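Local coordinates for protein DNA-entry nuclease (Competence-specific nuclease) (Streptococcus agalactiae ILRI112, PDB 4QGO) that probably cleaves DNA, and perhaps RNA, without sequence specificity as a beta-beta-alpha metal-dependent nuclease linked to virulence, at residues L43-N55 with S64-Q76. The protein carries 1 engineered substitution. Residues are numbered along the deposited sequence; the frame is centred on the assembly and turned at random.
Sequences LNADVNVKAYVQN and STANAMLDRTIRQ. With SO4 (sulfate ion), chain C.
Strands 52-54 and 66-70 pair as an antiparallel beta hairpin, 52-54 being one of the two outermost strands of the chain's seven-stranded sheet and 66-70 bonding on its other side to strand 170-177. Y52 and M69 form a hydrogen-bonded pair, with M69 N to Y52 O at 3.0 Å and Y52 N returning a bond to M69 O. Q54 and N67 repeat the pattern, Q54 N reaching N67 O at 2.8 Å, while V53 and A68 make the non-hydrogen-bonded pair between them. With chi1 at 70°, CG of Y52 lies between its own backbone N and carbonyl carbon, which lays the ring across the neighbouring strand: M69 N sits 3.7 Å above the ring plane, over its centre, A68 CA makes a CH-pi contact over the same face, and M69 CB touches Y52 CE1 at 3.6 Å. M69, bent at chi2 and chi3, brings CE to V47 CG2 at a tight 3.5 Å, in the loop that runs over the face carrying Y52 and M69. Beyond the pairing, A51 CB rests on I74 CD1 at 3.9 Å and on D71. D71 OD1 accepts from T73 N, closing an Asx turn, and on its syn side from T73 OG1, while OD2 forms a salt bridge with R169. On the Y52 face, N67 ND2 donates to a sulfate, probably from the crystallisation liquor, also held by R173, and N67 OD1 accepts from R171. Strand 52-54 thus forms one edge of the antiparallel sheet of this His-Me finger nuclease.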
ATOM      1  N   LEU A  43     -16.368  -1.272   0.551  1.00  7.40           N
ATOM      2  CA  LEU A  43     -16.177  -2.144  -0.607  1.00  6.23           C
ATOM      3  C   LEU A  43     -17.259  -3.198  -0.693  1.00  4.70           C
ATOM      4  O   LEU A  43     -17.624  -3.805   0.303  1.00  9.92           O
ATOM      5  CB  LEU A  43     -14.812  -2.825  -0.562  1.00  4.77           C
ATOM      6  CG  LEU A  43     -13.576  -1.974  -0.840  1.00  8.03           C
ATOM      7  CD1 LEU A  43     -12.340  -2.825  -0.625  1.00  7.16           C
ATOM      8  CD2 LEU A  43     -13.626  -1.431  -2.259  1.00  6.78           C
ATOM      9  N   ASN A  44     -17.755  -3.409  -1.911  1.00  7.48           N
ATOM     10  CA  ASN A  44     -18.778  -4.415  -2.158  1.00  8.51           C
ATOM     11  C   ASN A  44     -18.151  -5.649  -2.811  1.00  6.76           C
ATOM     12  O   ASN A  44     -17.739  -5.611  -3.967  1.00  8.47           O
ATOM     13  CB  ASN A  44     -19.894  -3.836  -3.027  1.00 10.25           C
ATOM     14  CG  ASN A  44     -21.031  -4.818  -3.245  1.00 11.58           C
ATOM     15  OD1 ASN A  44     -21.056  -5.890  -2.646  1.00 11.38           O
ATOM     16  ND2 ASN A  44     -21.998  -4.433  -4.078  1.00 16.88           N
ATOM     17  N   ALA A  45     -18.044  -6.729  -2.042  1.00  6.81           N
ATOM     18  CA  ALA A  45     -17.499  -7.986  -2.551  1.00  7.78           C
ATOM     19  C   ALA A  45     -18.589  -8.900  -3.080  1.00 10.71           C
ATOM     20  O   ALA A  45     -18.300  -9.942  -3.652  1.00 10.51           O
ATOM     21  CB  ALA A  45     -16.705  -8.698  -1.462  1.00  8.31           C
ATOM     22  N   ASP A  46     -19.844  -8.508  -2.892  1.00 10.95           N
ATOM     23  CA  ASP A  46     -20.965  -9.350  -3.309  1.00 12.31           C
ATOM     24  C   ASP A  46     -21.424  -8.949  -4.705  1.00 10.15           C
ATOM     25  O   ASP A  46     -22.568  -8.521  -4.918  1.00 14.37           O
ATOM     26  CB  ASP A  46     -22.104  -9.247  -2.292  1.00 14.83           C
ATOM     27  CG  ASP A  46     -23.207 -10.242  -2.553  1.00 29.65           C
ATOM     28  OD1 ASP A  46     -22.967 -11.207  -3.312  1.00 19.94           O
ATOM     29  OD2 ASP A  46     -24.311 -10.059  -1.997  1.00 29.42           O
ATOM     30  N   VAL A  47     -20.506  -9.057  -5.656  1.00 11.47           N
ATOM     31  CA  VAL A  47     -20.777  -8.689  -7.038  1.00  9.90           C
ATOM     32  C   VAL A  47     -20.385  -9.854  -7.942  1.00 13.80           C
ATOM     33  O   VAL A  47     -19.316 -10.447  -7.784  1.00 11.31           O
ATOM     34  CB  VAL A  47     -20.019  -7.402  -7.450  1.00 16.51           C
ATOM     35  CG1 VAL A  47     -20.558  -6.197  -6.695  1.00 14.29           C
ATOM     36  CG2 VAL A  47     -18.546  -7.537  -7.175  1.00 18.71           C
ATOM     37  N   ASN A  48     -21.263 -10.200  -8.879  1.00 10.48           N
ATOM     38  CA  ASN A  48     -20.963 -11.299  -9.789  1.00  8.74           C
ATOM     39  C   ASN A  48     -20.152 -10.811 -10.980  1.00 11.14           C
ATOM     40  O   ASN A  48     -20.638 -10.742 -12.113  1.00 12.50           O
ATOM     41  CB  ASN A  48     -22.251 -11.992 -10.244  1.00 10.06           C
ATOM     42  CG  ASN A  48     -21.966 -13.277 -10.988  1.00 11.70           C
ATOM     43  OD1 ASN A  48     -21.021 -14.000 -10.655  1.00 10.42           O
ATOM     44  ND2 ASN A  48     -22.771 -13.570 -12.009  1.00 11.96           N
ATOM     45  N   VAL A  49     -18.906 -10.440 -10.704  1.00 10.61           N
ATOM     46  CA  VAL A  49     -18.017  -9.957 -11.750  1.00 12.56           C
ATOM     47  C   VAL A  49     -16.734 -10.772 -11.801  1.00  7.10           C
ATOM     48  O   VAL A  49     -16.279 -11.317 -10.790  1.00  8.97           O
ATOM     49  CB  VAL A  49     -17.666  -8.462 -11.579  1.00 14.02           C
ATOM     50  CG1 VAL A  49     -18.932  -7.604 -11.641  1.00 24.29           C
ATOM     51  CG2 VAL A  49     -16.917  -8.241 -10.281  1.00 17.93           C
ATOM     52  N   LYS A  50     -16.157 -10.834 -12.993  1.00  8.23           N
ATOM     53  CA  LYS A  50     -14.904 -11.526 -13.235  1.00  8.91           C
ATOM     54  C   LYS A  50     -13.780 -10.875 -12.430  1.00  8.78           C
ATOM     55  O   LYS A  50     -13.749  -9.656 -12.283  1.00 10.38           O
ATOM     56  CB  LYS A  50     -14.589 -11.462 -14.726  1.00 11.56           C
ATOM     57  CG  LYS A  50     -13.369 -12.187 -15.138  1.00 16.37           C
ATOM     58  CD  LYS A  50     -13.335 -12.297 -16.650  1.00 17.61           C
ATOM     59  CE  LYS A  50     -13.550 -10.955 -17.333  1.00 22.92           C
ATOM     60  NZ  LYS A  50     -12.295 -10.157 -17.433  1.00 30.93           N
ATOM     61  N   ALA A  51     -12.879 -11.694 -11.892  1.00  6.94           N
ATOM     62  CA  ALA A  51     -11.704 -11.176 -11.199  1.00  6.97           C
ATOM     63  C   ALA A  51     -10.943 -10.208 -12.102  1.00 10.18           C
ATOM     64  O   ALA A  51     -10.863 -10.405 -13.324  1.00  9.17           O
ATOM     65  CB  ALA A  51     -10.804 -12.319 -10.767  1.00  9.77           C
ATOM     66  N   TYR A  52     -10.380  -9.156 -11.509  1.00  7.69           N
ATOM     67  CA  TYR A  52      -9.683  -8.130 -12.284  1.00  6.27           C
ATOM     68  C   TYR A  52      -8.737  -7.323 -11.407  1.00  7.14           C
ATOM     69  O   TYR A  52      -8.845  -7.348 -10.180  1.00  5.94           O
ATOM     70  CB  TYR A  52     -10.694  -7.152 -12.915  1.00  7.10           C
ATOM     71  CG  TYR A  52     -11.400  -6.251 -11.901  1.00  6.88           C
ATOM     72  CD1 TYR A  52     -12.573  -6.654 -11.274  1.00  8.45           C
ATOM     73  CD2 TYR A  52     -10.872  -5.007 -11.557  1.00  7.82           C
ATOM     74  CE1 TYR A  52     -13.213  -5.843 -10.333  1.00  6.44           C
ATOM     75  CE2 TYR A  52     -11.506  -4.191 -10.604  1.00  5.47           C
ATOM     76  CZ  TYR A  52     -12.682  -4.616 -10.004  1.00  4.88           C
ATOM     77  OH  TYR A  52     -13.311  -3.817  -9.056  1.00  8.16           O
ATOM     78  N   VAL A  53      -7.819  -6.612 -12.057  1.00  7.21           N
ATOM     79  CA  VAL A  53      -7.072  -5.519 -11.447  1.00  6.55           C
ATOM     80  C   VAL A  53      -7.176  -4.314 -12.353  1.00  9.52           C
ATOM     81  O   VAL A  53      -7.144  -4.444 -13.584  1.00  9.71           O
ATOM     82  CB  VAL A  53      -5.590  -5.859 -11.280  1.00 11.30           C
ATOM     83  CG1 VAL A  53      -4.831  -4.727 -10.560  1.00  9.20           C
ATOM     84  CG2 VAL A  53      -5.482  -7.088 -10.513  1.00 19.70           C
ATOM     85  N   GLN A  54      -7.310  -3.142 -11.738  1.00  6.76           N
ATOM     86  CA  GLN A  54      -7.287  -1.880 -12.452  1.00  7.15           C
ATOM     87  C   GLN A  54      -6.350  -0.918 -11.737  1.00  6.35           C
ATOM     88  O   GLN A  54      -6.611  -0.520 -10.599  1.00  9.59           O
ATOM     89  CB  GLN A  54      -8.691  -1.281 -12.523  1.00  7.58           C
ATOM     90  CG  GLN A  54      -8.733   0.034 -13.265  1.00  7.30           C
ATOM     91  CD  GLN A  54      -8.480  -0.126 -14.738  1.00  7.87           C
ATOM     92  OE1 GLN A  54      -9.205  -0.849 -15.429  1.00 10.33           O
ATOM     93  NE2 GLN A  54      -7.438   0.530 -15.234  1.00  9.15           N
ATOM     94  N   ASN A  55      -5.247  -0.559 -12.388  1.00  6.26           N
ATOM     95  CA  ASN A  55      -4.384   0.512 -11.891  1.00  6.87           C
ATOM     96  C   ASN A  55      -4.779   1.821 -12.549  1.00  7.17           C
ATOM     97  O   ASN A  55      -5.354   1.832 -13.650  1.00  7.57           O
ATOM     98  CB  ASN A  55      -2.914   0.221 -12.198  1.00  6.45           C
ATOM     99  CG  ASN A  55      -2.326  -0.846 -11.299  1.00  7.73           C
ATOM    100  OD1 ASN A  55      -1.907  -1.910 -11.762  1.00  9.37           O
ATOM    101  ND2 ASN A  55      -2.239  -0.542 -10.009  1.00  7.18           N
ATOM    102  N   SER A  64      -2.249   6.116  -8.607  1.00  6.64           N
ATOM    103  CA  SER A  64      -3.407   6.530  -7.838  1.00  8.05           C
ATOM    104  C   SER A  64      -4.262   5.300  -7.526  1.00  7.14           C
ATOM    105  O   SER A  64      -3.769   4.177  -7.546  1.00  6.67           O
ATOM    106  CB  SER A  64      -4.177   7.596  -8.624  1.00  9.04           C
ATOM    107  OG  SER A  64      -5.174   8.213  -7.827  1.00  9.41           O
ATOM    108  N   THR A  65      -5.538   5.510  -7.240  1.00  4.87           N
ATOM    109  CA  THR A  65      -6.426   4.440  -6.795  1.00  4.61           C
ATOM    110  C   THR A  65      -6.367   3.179  -7.650  1.00  5.61           C
ATOM    111  O   THR A  65      -6.593   3.222  -8.862  1.00  7.19           O
ATOM    112  CB  THR A  65      -7.879   4.950  -6.776  1.00  6.28           C
ATOM    113  OG1 THR A  65      -7.919   6.226  -6.133  1.00  8.03           O
ATOM    114  CG2 THR A  65      -8.777   3.996  -6.016  1.00  8.72           C
ATOM    115  N   ALA A  66      -6.039   2.067  -6.997  1.00  4.48           N
ATOM    116  CA  ALA A  66      -6.025   0.753  -7.628  1.00  4.41           C
ATOM    117  C   ALA A  66      -7.128  -0.096  -7.041  1.00  6.53           C
ATOM    118  O   ALA A  66      -7.351  -0.103  -5.825  1.00  7.17           O
ATOM    119  CB  ALA A  66      -4.672   0.068  -7.404  1.00  4.46           C
ATOM    120  N   ASN A  67      -7.813  -0.829  -7.908  1.00  6.34           N
ATOM    121  CA  ASN A  67      -8.905  -1.696  -7.486  1.00  5.25           C
ATOM    122  C   ASN A  67      -8.760  -3.100  -8.029  1.00  4.91           C
ATOM    123  O   ASN A  67      -8.220  -3.306  -9.107  1.00  6.04           O
ATOM    124  CB  ASN A  67     -10.235  -1.131  -7.972  1.00  4.71           C
ATOM    125  CG  ASN A  67     -10.775  -0.054  -7.059  1.00  5.47           C
ATOM    126  OD1 ASN A  67     -11.243  -0.340  -5.957  1.00  5.65           O
ATOM    127  ND2 ASN A  67     -10.734   1.186  -7.518  1.00  5.96           N
ATOM    128  N   ALA A  68      -9.282  -4.063  -7.285  1.00  5.52           N
ATOM    129  CA  ALA A  68      -9.259  -5.451  -7.730  1.00  4.00           C
ATOM    130  C   ALA A  68     -10.415  -6.231  -7.154  1.00  4.68           C
ATOM    131  O   ALA A  68     -10.963  -5.879  -6.101  1.00  5.30           O
ATOM    132  CB  ALA A  68      -7.948  -6.122  -7.342  1.00  5.40           C
ATOM    133  N   MET A  69     -10.808  -7.277  -7.878  1.00  4.88           N
ATOM    134  CA  MET A  69     -11.586  -8.364  -7.316  1.00  5.25           C
ATOM    135  C   MET A  69     -10.715  -9.581  -7.455  1.00  6.46           C
ATOM    136  O   MET A  69     -10.337  -9.956  -8.565  1.00  6.64           O
ATOM    137  CB  MET A  69     -12.909  -8.578  -8.057  1.00  7.37           C
ATOM    138  CG  MET A  69     -13.643  -9.848  -7.624  1.00  7.97           C
ATOM    139  SD  MET A  69     -14.205  -9.796  -5.898  1.00 16.70           S
ATOM    140  CE  MET A  69     -15.425  -8.518  -5.983  1.00 23.15           C
ATOM    141  N   LEU A  70     -10.353 -10.145  -6.314  1.00  6.40           N
ATOM    142  CA  LEU A  70      -9.362 -11.202  -6.250  1.00  7.15           C
ATOM    143  C   LEU A  70      -9.998 -12.549  -5.976  1.00  8.86           C
ATOM    144  O   LEU A  70     -10.882 -12.672  -5.135  1.00  8.52           O
ATOM    145  CB  LEU A  70      -8.342 -10.899  -5.146  1.00  7.14           C
ATOM    146  CG  LEU A  70      -7.581  -9.569  -5.221  1.00  5.17           C
ATOM    147  CD1 LEU A  70      -6.745  -9.347  -3.955  1.00  7.22           C
ATOM    148  CD2 LEU A  70      -6.696  -9.507  -6.460  1.00  6.25           C
ATOM    149  N   ASP A  71      -9.528 -13.562  -6.694  1.00  7.88           N
ATOM    150  CA  ASP A  71      -9.892 -14.939  -6.402  1.00  8.19           C
ATOM    151  C   ASP A  71      -8.818 -15.858  -6.982  1.00  7.59           C
ATOM    152  O   ASP A  71      -7.808 -15.386  -7.529  1.00  8.15           O
ATOM    153  CB  ASP A  71     -11.314 -15.290  -6.895  1.00  8.02           C
ATOM    154  CG  ASP A  71     -11.466 -15.212  -8.410  1.00 11.45           C
ATOM    155  OD1 ASP A  71     -10.497 -15.483  -9.152  1.00 10.08           O
ATOM    156  OD2 ASP A  71     -12.582 -14.892  -8.871  1.00 12.35           O
ATOM    157  N   ARG A  72      -9.026 -17.161  -6.866  1.00  7.71           N
ATOM    158  CA  ARG A  72      -7.994 -18.106  -7.276  1.00 10.31           C
ATOM    159  C   ARG A  72      -7.701 -18.114  -8.765  1.00  9.97           C
ATOM    160  O   ARG A  72      -6.676 -18.657  -9.179  1.00 10.94           O
ATOM    161  CB  ARG A  72      -8.324 -19.515  -6.787  1.00 14.84           C
ATOM    162  CG  ARG A  72      -8.016 -19.702  -5.316  1.00 23.97           C
ATOM    163  CD  ARG A  72      -8.085 -21.151  -4.909  1.00 28.07           C
ATOM    164  NE  ARG A  72      -6.761 -21.751  -4.802  1.00 41.26           N
ATOM    165  CZ  ARG A  72      -6.453 -22.723  -3.950  1.00 56.14           C
ATOM    166  NH1 ARG A  72      -7.377 -23.203  -3.125  1.00 37.50           N
ATOM    167  NH2 ARG A  72      -5.222 -23.211  -3.920  1.00 28.08           N
ATOM    168  N   THR A  73      -8.581 -17.527  -9.576  1.00  8.34           N
ATOM    169  CA  THR A  73      -8.337 -17.490 -11.018  1.00  7.49           C
ATOM    170  C   THR A  73      -7.224 -16.531 -11.437  1.00 10.09           C
ATOM    171  O   THR A  73      -6.688 -16.657 -12.538  1.00 11.69           O
ATOM    172  CB  THR A  73      -9.609 -17.174 -11.852  1.00  9.91           C
ATOM    173  OG1 THR A  73      -9.985 -15.798 -11.675  1.00 11.25           O
ATOM    174  CG2 THR A  73     -10.770 -18.093 -11.462  1.00 14.63           C
ATOM    175  N   ILE A  74      -6.876 -15.565 -10.585  1.00  7.71           N
ATOM    176  CA  ILE A  74      -5.794 -14.639 -10.920  1.00  7.61           C
ATOM    177  C   ILE A  74      -4.636 -14.663  -9.922  1.00  7.86           C
ATOM    178  O   ILE A  74      -3.630 -13.985 -10.112  1.00  8.12           O
ATOM    179  CB  ILE A  74      -6.291 -13.190 -11.151  1.00  5.92           C
ATOM    180  CG1 ILE A  74      -6.890 -12.587  -9.877  1.00  9.51           C
ATOM    181  CG2 ILE A  74      -7.299 -13.158 -12.289  1.00  8.52           C
ATOM    182  CD1 ILE A  74      -7.181 -11.094 -10.012  1.00  9.32           C
ATOM    183  N   ARG A  75      -4.784 -15.471  -8.874  1.00  6.45           N
ATOM    184  CA  ARG A  75      -3.734 -15.728  -7.910  1.00  6.95           C
ATOM    185  C   ARG A  75      -2.509 -16.318  -8.601  1.00  8.91           C
ATOM    186  O   ARG A  75      -2.631 -17.199  -9.460  1.00  9.92           O
ATOM    187  CB  ARG A  75      -4.274 -16.700  -6.856  1.00  8.33           C
ATOM    188  CG  ARG A  75      -3.292 -17.102  -5.777  1.00  9.11           C
ATOM    189  CD  ARG A  75      -3.138 -16.070  -4.663  1.00  9.12           C
ATOM    190  NE  ARG A  75      -2.447 -16.702  -3.540  1.00 10.18           N
ATOM    191  CZ  ARG A  75      -1.127 -16.803  -3.419  1.00  9.08           C
ATOM    192  NH1 ARG A  75      -0.313 -16.264  -4.321  1.00  9.03           N
ATOM    193  NH2 ARG A  75      -0.618 -17.448  -2.372  1.00 11.58           N
ATOM    194  N   GLN A  76      -1.333 -15.822  -8.235  1.00  7.46           N
ATOM    195  CA  GLN A  76      -0.085 -16.275  -8.834  1.00  9.04           C
ATOM    196  C   GLN A  76       0.829 -16.884  -7.776  1.00  8.15           C
ATOM    197  O   GLN A  76       1.401 -16.170  -6.946  1.00  8.71           O
ATOM    198  CB  GLN A  76       0.595 -15.107  -9.552  1.00 10.00           C
ATOM    199  CG  GLN A  76       1.987 -15.398 -10.104  1.00  9.11           C
ATOM    200  CD  GLN A  76       2.010 -16.467 -11.183  1.00 15.90           C
ATOM    201  OE1 GLN A  76       1.812 -17.650 -10.911  1.00 14.80           O
ATOM    202  NE2 GLN A  76       2.273 -16.050 -12.417  1.00 31.75           N
TER
HETATM  203  S   SO4 C 301     -13.915   2.722  -6.647  0.75  5.40           S
HETATM  204  O1  SO4 C 301     -12.618   3.379  -6.639  0.75  5.07           O
HETATM  205  O2  SO4 C 301     -14.336   2.469  -8.015  0.75  6.46           O
HETATM  206  O3  SO4 C 301     -14.928   3.561  -5.994  0.75  8.15           O
HETATM  207  O4  SO4 C 301     -13.834   1.448  -5.947  0.75  7.72           O
HETATM  208  O   HOH W   1     -13.349 -14.520 -11.983  1.00 12.33           O
HETATM  209  O   HOH W   2      -2.923   2.328  -9.497  1.00  6.41           O